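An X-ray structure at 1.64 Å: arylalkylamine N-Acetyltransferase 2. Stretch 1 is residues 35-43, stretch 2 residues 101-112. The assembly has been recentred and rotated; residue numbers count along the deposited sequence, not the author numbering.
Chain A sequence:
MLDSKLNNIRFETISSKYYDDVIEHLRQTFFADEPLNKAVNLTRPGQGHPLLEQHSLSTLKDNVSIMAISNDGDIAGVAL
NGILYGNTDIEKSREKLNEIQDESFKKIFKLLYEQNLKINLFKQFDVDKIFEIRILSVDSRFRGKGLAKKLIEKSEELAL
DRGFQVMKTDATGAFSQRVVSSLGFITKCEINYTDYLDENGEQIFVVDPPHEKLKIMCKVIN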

ATOM      1  N   PRO A  35      -7.336  -6.859  -2.851  1.00 20.28           N
ATOM      2  CA  PRO A  35      -8.570  -6.794  -3.656  1.00 22.11           C
ATOM      3  C   PRO A  35      -8.375  -6.690  -5.176  1.00 20.59           C
ATOM      4  O   PRO A  35      -9.014  -7.447  -5.917  1.00 20.30           O
ATOM      5  CB  PRO A  35      -9.269  -5.535  -3.125  1.00 22.44           C
ATOM      6  CG  PRO A  35      -8.772  -5.396  -1.727  1.00 22.37           C
ATOM      7  CD  PRO A  35      -7.347  -5.889  -1.741  1.00 21.23           C
ATOM      8  N   LEU A  36      -7.538  -5.765  -5.635  1.00 18.88           N
ATOM      9  CA  LEU A  36      -7.327  -5.590  -7.082  1.00 20.26           C
ATOM     10  C   LEU A  36      -6.538  -6.739  -7.707  1.00 21.14           C
ATOM     11  O   LEU A  36      -6.899  -7.243  -8.774  1.00 19.41           O
ATOM     12  CB  LEU A  36      -6.656  -4.254  -7.397  1.00 20.80           C
ATOM     13  CG  LEU A  36      -7.372  -3.011  -6.862  1.00 20.16           C
ATOM     14  CD1 LEU A  36      -6.679  -1.770  -7.381  1.00 23.74           C
ATOM     15  CD2 LEU A  36      -8.854  -3.021  -7.240  1.00 22.76           C
ATOM     16  N   ASN A  37      -5.457  -7.147  -7.051  1.00 19.43           N
ATOM     17  CA  ASN A  37      -4.685  -8.291  -7.510  1.00 19.18           C
ATOM     18  C   ASN A  37      -5.586  -9.495  -7.699  1.00 21.00           C
ATOM     19  O   ASN A  37      -5.496 -10.201  -8.698  1.00 21.14           O
ATOM     20  CB  ASN A  37      -3.590  -8.636  -6.502  1.00 18.76           C
ATOM     21  CG  ASN A  37      -2.528  -7.570  -6.403  1.00 20.88           C
ATOM     22  OD1 ASN A  37      -2.517  -6.611  -7.169  1.00 22.50           O
ATOM     23  ND2 ASN A  37      -1.614  -7.739  -5.456  1.00 16.46           N
ATOM     24  N   LYS A  38      -6.465  -9.727  -6.730  1.00 18.01           N
ATOM     25  CA  LYS A  38      -7.350 -10.880  -6.796  1.00 19.97           C
ATOM     26  C   LYS A  38      -8.372 -10.718  -7.928  1.00 23.13           C
ATOM     27  O   LYS A  38      -8.655 -11.670  -8.658  1.00 21.99           O
ATOM     28  CB  LYS A  38      -8.059 -11.097  -5.457  1.00 21.06           C
ATOM     29  CG  LYS A  38      -8.872 -12.381  -5.406  1.00 24.26           C
ATOM     30  CD  LYS A  38      -9.674 -12.498  -4.130  1.00 28.06           C
ATOM     31  CE  LYS A  38      -8.782 -12.713  -2.932  1.00 30.55           C
ATOM     32  NZ  LYS A  38      -9.575 -13.155  -1.746  1.00 34.12           N
ATOM     33  N   ALA A  39      -8.924  -9.516  -8.059  1.00 19.96           N
ATOM     34  CA  ALA A  39      -9.909  -9.245  -9.110  1.00 21.80           C
ATOM     35  C   ALA A  39      -9.414  -9.582 -10.522  1.00 24.60           C
ATOM     36  O   ALA A  39     -10.187 -10.052 -11.360  1.00 25.55           O
ATOM     37  CB  ALA A  39     -10.375  -7.791  -9.042  1.00 21.40           C
ATOM     38  N   VAL A  40      -8.139  -9.336 -10.801  1.00 22.36           N
ATOM     39  CA  VAL A  40      -7.617  -9.592 -12.145  1.00 23.83           C
ATOM     40  C   VAL A  40      -6.691 -10.804 -12.230  1.00 24.77           C
ATOM     41  O   VAL A  40      -5.931 -10.955 -13.198  1.00 25.95           O
ATOM     42  CB  VAL A  40      -6.954  -8.346 -12.751  1.00 23.56           C
ATOM     43  CG1 VAL A  40      -7.997  -7.239 -12.953  1.00 24.52           C
ATOM     44  CG2 VAL A  40      -5.801  -7.876 -11.880  1.00 23.66           C
ATOM     45  N   ASN A  41      -6.765 -11.663 -11.217  1.00 23.98           N
ATOM     46  CA  ASN A  41      -6.000 -12.903 -11.202  1.00 27.46           C
ATOM     47  C   ASN A  41      -4.519 -12.660 -11.450  1.00 26.74           C
ATOM     48  O   ASN A  41      -3.878 -13.362 -12.232  1.00 27.83           O
ATOM     49  CB  ASN A  41      -6.563 -13.877 -12.243  1.00 28.13           C
ATOM     50  CG  ASN A  41      -8.029 -14.178 -12.019  1.00 33.11           C
ATOM     51  OD1 ASN A  41      -8.390 -14.843 -11.050  1.00 36.38           O
ATOM     52  ND2 ASN A  41      -8.885 -13.682 -12.908  1.00 36.02           N
ATOM     53  N   LEU A  42      -3.970 -11.664 -10.766  1.00 23.91           N
ATOM     54  CA  LEU A  42      -2.589 -11.267 -10.999  1.00 23.92           C
ATOM     55  C   LEU A  42      -1.612 -12.365 -10.618  1.00 26.25           C
ATOM     56  O   LEU A  42      -0.613 -12.592 -11.304  1.00 25.61           O
ATOM     57  CB  LEU A  42      -2.272  -9.984 -10.230  1.00 23.43           C
ATOM     58  CG  LEU A  42      -0.920  -9.335 -10.508  1.00 24.82           C
ATOM     59  CD1 LEU A  42      -0.826  -8.889 -11.950  1.00 23.33           C
ATOM     60  CD2 LEU A  42      -0.722  -8.146  -9.586  1.00 22.67           C
ATOM     61  N   THR A  43      -1.909 -13.061  -9.529  1.00 24.87           N
ATOM     62  CA  THR A  43      -1.020 -14.097  -9.034  1.00 26.03           C
ATOM     63  C   THR A  43      -1.813 -15.116  -8.224  1.00 27.47           C
ATOM     64  O   THR A  43      -3.041 -15.057  -8.166  1.00 29.55           O
ATOM     65  CB  THR A  43       0.159 -13.495  -8.216  1.00 26.87           C
ATOM     66  OG1 THR A  43       0.990 -14.542  -7.691  1.00 29.73           O
ATOM     67  CG2 THR A  43      -0.357 -12.619  -7.079  1.00 26.64           C
ATOM     68  N   GLN A 101       4.126  -5.359 -19.841  1.00 37.26           N
ATOM     69  CA  GLN A 101       3.593  -6.464 -20.651  1.00 35.50           C
ATOM     70  C   GLN A 101       2.507  -7.270 -19.941  1.00 34.29           C
ATOM     71  O   GLN A 101       1.800  -8.063 -20.563  1.00 31.20           O
ATOM     72  CB  GLN A 101       4.711  -7.411 -21.084  1.00 36.00           C
ATOM     73  CG  GLN A 101       5.745  -6.780 -21.991  1.00 37.83           C
ATOM     74  CD  GLN A 101       6.751  -7.793 -22.500  1.00 39.62           C
ATOM     75  OE1 GLN A 101       6.493  -9.000 -22.482  1.00 40.03           O
ATOM     76  NE2 GLN A 101       7.906  -7.311 -22.948  1.00 39.19           N
ATOM     77  N   ASP A 102       2.386  -7.077 -18.634  1.00 30.71           N
ATOM     78  CA  ASP A 102       1.382  -7.769 -17.854  1.00 28.92           C
ATOM     79  C   ASP A 102       0.096  -6.951 -17.924  1.00 28.61           C
ATOM     80  O   ASP A 102      -0.019  -5.919 -17.264  1.00 25.46           O
ATOM     81  CB  ASP A 102       1.861  -7.894 -16.401  1.00 27.48           C
ATOM     82  CG  ASP A 102       1.003  -8.838 -15.571  1.00 28.65           C
ATOM     83  OD1 ASP A 102      -0.238  -8.756 -15.656  1.00 27.43           O
ATOM     84  OD2 ASP A 102       1.574  -9.673 -14.831  1.00 33.23           O
ATOM     85  N   GLU A 103      -0.849  -7.405 -18.745  1.00 26.99           N
ATOM     86  CA  GLU A 103      -2.158  -6.759 -18.904  1.00 27.98           C
ATOM     87  C   GLU A 103      -2.838  -6.392 -17.582  1.00 26.85           C
ATOM     88  O   GLU A 103      -3.341  -5.267 -17.398  1.00 25.52           O
ATOM     89  CB  GLU A 103      -3.092  -7.730 -19.616  1.00 29.94           C
ATOM     90  CG  GLU A 103      -3.451  -7.396 -21.026  1.00 35.09           C
ATOM     91  CD  GLU A 103      -4.486  -8.369 -21.556  1.00 34.09           C
ATOM     92  OE1 GLU A 103      -4.189  -9.583 -21.587  1.00 36.73           O
ATOM     93  OE2 GLU A 103      -5.602  -7.927 -21.912  1.00 36.59           O
ATOM     94  N   SER A 104      -2.877  -7.367 -16.682  1.00 24.04           N
ATOM     95  CA  SER A 104      -3.574  -7.228 -15.403  1.00 23.94           C
ATOM     96  C   SER A 104      -2.914  -6.146 -14.541  1.00 23.45           C
ATOM     97  O   SER A 104      -3.569  -5.222 -13.984  1.00 23.23           O
ATOM     98  CB  SER A 104      -3.543  -8.565 -14.661  1.00 23.69           C
ATOM     99  OG  SER A 104      -4.236  -9.575 -15.380  1.00 28.18           O
ATOM    100  N   PHE A 105      -1.595  -6.255 -14.441  1.00 23.62           N
ATOM    101  CA  PHE A 105      -0.831  -5.273 -13.690  1.00 22.52           C
ATOM    102  C   PHE A 105      -1.097  -3.882 -14.249  1.00 24.50           C
ATOM    103  O   PHE A 105      -1.312  -2.929 -13.504  1.00 22.77           O
ATOM    104  CB  PHE A 105       0.660  -5.593 -13.735  1.00 25.97           C
ATOM    105  CG  PHE A 105       1.485  -4.710 -12.850  1.00 25.52           C
ATOM    106  CD1 PHE A 105       2.045  -3.545 -13.345  1.00 29.40           C
ATOM    107  CD2 PHE A 105       1.680  -5.031 -11.518  1.00 29.49           C
ATOM    108  CE1 PHE A 105       2.799  -2.718 -12.532  1.00 30.38           C
ATOM    109  CE2 PHE A 105       2.440  -4.205 -10.695  1.00 28.30           C
ATOM    110  CZ  PHE A 105       2.995  -3.052 -11.206  1.00 31.39           C
ATOM    111  N   LYS A 106      -1.102  -3.767 -15.571  1.00 22.60           N
ATOM    112  CA  LYS A 106      -1.345  -2.474 -16.193  1.00 23.96           C
ATOM    113  C   LYS A 106      -2.718  -1.898 -15.823  1.00 21.87           C
ATOM    114  O   LYS A 106      -2.848  -0.689 -15.642  1.00 23.70           O
ATOM    115  CB  LYS A 106      -1.195  -2.570 -17.706  1.00 27.07           C
ATOM    116  CG  LYS A 106      -1.293  -1.238 -18.403  1.00 33.27           C
ATOM    117  CD  LYS A 106      -1.054  -1.391 -19.904  1.00 38.08           C
ATOM    118  CE  LYS A 106      -1.572  -0.171 -20.688  1.00 40.28           C
ATOM    119  NZ  LYS A 106      -1.448  -0.347 -22.168  1.00 41.36           N
ATOM    120  N   LYS A 107      -3.733  -2.757 -15.721  1.00 23.04           N
ATOM    121  CA  LYS A 107      -5.051  -2.280 -15.272  1.00 21.60           C
ATOM    122  C   LYS A 107      -4.965  -1.617 -13.893  1.00 20.69           C
ATOM    123  O   LYS A 107      -5.534  -0.520 -13.652  1.00 19.45           O
ATOM    124  CB  LYS A 107      -6.038  -3.435 -15.194  1.00 21.85           C
ATOM    125  CG  LYS A 107      -6.342  -4.058 -16.549  1.00 23.22           C
ATOM    126  CD  LYS A 107      -7.323  -5.198 -16.388  1.00 25.21           C
ATOM    127  CE  LYS A 107      -7.671  -5.809 -17.743  1.00 27.40           C
ATOM    128  NZ  LYS A 107      -8.386  -7.095 -17.580  1.00 30.06           N
ATOM    129  N   ILE A 108      -4.265  -2.301 -12.988  1.00 20.23           N
ATOM    130  CA  ILE A 108      -4.095  -1.756 -11.630  1.00 20.28           C
ATOM    131  C   ILE A 108      -3.302  -0.432 -11.621  1.00 21.67           C
ATOM    132  O   ILE A 108      -3.740   0.587 -11.051  1.00 19.07           O
ATOM    133  CB  ILE A 108      -3.401  -2.783 -10.722  1.00 21.31           C
ATOM    134  CG1 ILE A 108      -4.285  -4.024 -10.572  1.00 22.53           C
ATOM    135  CG2 ILE A 108      -3.077  -2.161  -9.357  1.00 23.08           C
ATOM    136  CD1 ILE A 108      -3.564  -5.208  -9.962  1.00 22.58           C
ATOM    137  N   PHE A 109      -2.136  -0.453 -12.263  1.00 20.44           N
ATOM    138  CA  PHE A 109      -1.301   0.742 -12.355  1.00 24.72           C
ATOM    139  C   PHE A 109      -2.109   1.925 -12.900  1.00 24.36           C
ATOM    140  O   PHE A 109      -2.071   3.029 -12.355  1.00 23.42           O
ATOM    141  CB  PHE A 109      -0.075   0.474 -13.242  1.00 26.93           C
ATOM    142  CG  PHE A 109       0.912   1.622 -13.291  1.00 31.23           C
ATOM    143  CD1 PHE A 109       2.094   1.577 -12.554  1.00 36.59           C
ATOM    144  CD2 PHE A 109       0.657   2.744 -14.065  1.00 35.18           C
ATOM    145  CE1 PHE A 109       3.002   2.632 -12.596  1.00 40.69           C
ATOM    146  CE2 PHE A 109       1.560   3.802 -14.110  1.00 38.76           C
ATOM    147  CZ  PHE A 109       2.730   3.745 -13.374  1.00 40.11           C
ATOM    148  N   LYS A 110      -2.843   1.678 -13.978  1.00 22.50           N
ATOM    149  CA  LYS A 110      -3.652   2.696 -14.624  1.00 23.38           C
ATOM    150  C   LYS A 110      -4.697   3.294 -13.691  1.00 22.21           C
ATOM    151  O   LYS A 110      -4.835   4.517 -13.625  1.00 23.64           O
ATOM    152  CB  LYS A 110      -4.318   2.125 -15.879  1.00 24.70           C
ATOM    153  CG  LYS A 110      -5.076   3.138 -16.712  1.00 27.04           C
ATOM    154  CD  LYS A 110      -5.538   2.508 -18.036  1.00 28.89           C
ATOM    155  CE  LYS A 110      -6.826   3.148 -18.549  1.00 35.43           C
ATOM    156  NZ  LYS A 110      -6.661   4.570 -18.968  1.00 39.14           N
ATOM    157  N   LEU A 111      -5.434   2.450 -12.967  1.00 20.72           N
ATOM    158  CA  LEU A 111      -6.438   2.999 -12.055  1.00 19.56           C
ATOM    159  C   LEU A 111      -5.783   3.901 -11.007  1.00 20.40           C
ATOM    160  O   LEU A 111      -6.250   5.025 -10.740  1.00 18.27           O
ATOM    161  CB  LEU A 111      -7.227   1.890 -11.374  1.00 19.16           C
ATOM    162  CG  LEU A 111      -8.164   2.349 -10.250  1.00 18.35           C
ATOM    163  CD1 LEU A 111      -9.223   3.357 -10.742  1.00 20.12           C
ATOM    164  CD2 LEU A 111      -8.811   1.136  -9.604  1.00 20.10           C
ATOM    165  N   LEU A 112      -4.691   3.420 -10.419  1.00 19.47           N
ATOM    166  CA  LEU A 112      -4.058   4.218  -9.359  1.00 20.07           C
ATOM    167  C   LEU A 112      -3.478   5.538  -9.900  1.00 22.26           C
ATOM    168  O   LEU A 112      -3.630   6.606  -9.281  1.00 20.95           O
ATOM    169  CB  LEU A 112      -3.001   3.396  -8.624  1.00 20.54           C
ATOM    170  CG  LEU A 112      -3.530   2.125  -7.971  1.00 23.97           C
ATOM    171  CD1 LEU A 112      -2.371   1.215  -7.610  1.00 26.10           C
ATOM    172  CD2 LEU A 112      -4.370   2.468  -6.747  1.00 26.48           C
TER
HETATM  173  O   HOH W   1      -3.974 -12.545 -14.945  1.00 34.12           O
HETATM  174  O   HOH W   2      -0.722 -11.630 -14.161  1.00 30.99           O

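The short helix 35-39 and the helix beginning at E103 run in largely opposed directions, their axes at 144° and 9.9 Å apart at closest approach. Together the two stretches bury 435 Å², and the direct contacts are mostly apolar.

P35 makes no contact across the interface. L36 is the first to engage. Its CA-to-CB bond points toward stretch 2, and its CB lies 4.0 Å from I108 CG1. With chi1 m and chi2 t, the leucine also carries CD1 to 4.2 Å from L111 CD2, so one buried side chain meets two residues a helical turn apart, at i and i+3.

N37 starts out pointing away, yet its end comes nearer: OD1 approaches I108 CD1 at 3.3 Å, a close packing contact between an amide oxygen and a methyl. The amide is not left idle, since ND2 is hydrogen-bonded elsewhere in the structure. K38 and A39 make no contact with stretch 2.

V40 is the first residue to leave helical phi/psi (-108/18), although its N still donates to L36 O at 3.2 Å. Here the backbones come close, with V40 CA 5.7 Å from S104 CA, and the small serine suits so tight an approach. V40 CG2 rests 3.6 Å from S104 CB and 4.0 Å from I108 CD1, while CG1 lies 4.1 Å from K107 CD, part of the aliphatic run of a lysine extended from chi2 to chi4. V40 O is 3.1 Å from S104 OG.

N41, with phi/psi 53/46, turns the chain and leaves its side chain exposed. Its carbonyl still matters: water 1 hydrogen-bonds N41 O at 2.8 Å and S104 OG at 3.0 Å, bridging the stretches.

L42 sets off sideways, but its t, p rotamer brings its end across to stretch 2. CD1 packs beside the first turn, 3.7 Å from F105 N, 4.0 Å from F105 CB and 3.9 Å from S104 CB. CD2 reaches I108 CD1 at 4.1 Å and lies at the edge of the F105 ring, near its plane. L42 CD1 also packs 3.8 Å from D102 OD1, the oxygen that caps the helix by accepting from F105 N at 3.1 Å with a nearly straight angle of 174°. Water 2 adds a second bridge, hydrogen-bonded to L42 O at 3.0 Å and D102 OD2 at 3.1 Å.

I108 thus gathers L36, N37, V40 and L42, and has the largest covered area, 80 Å².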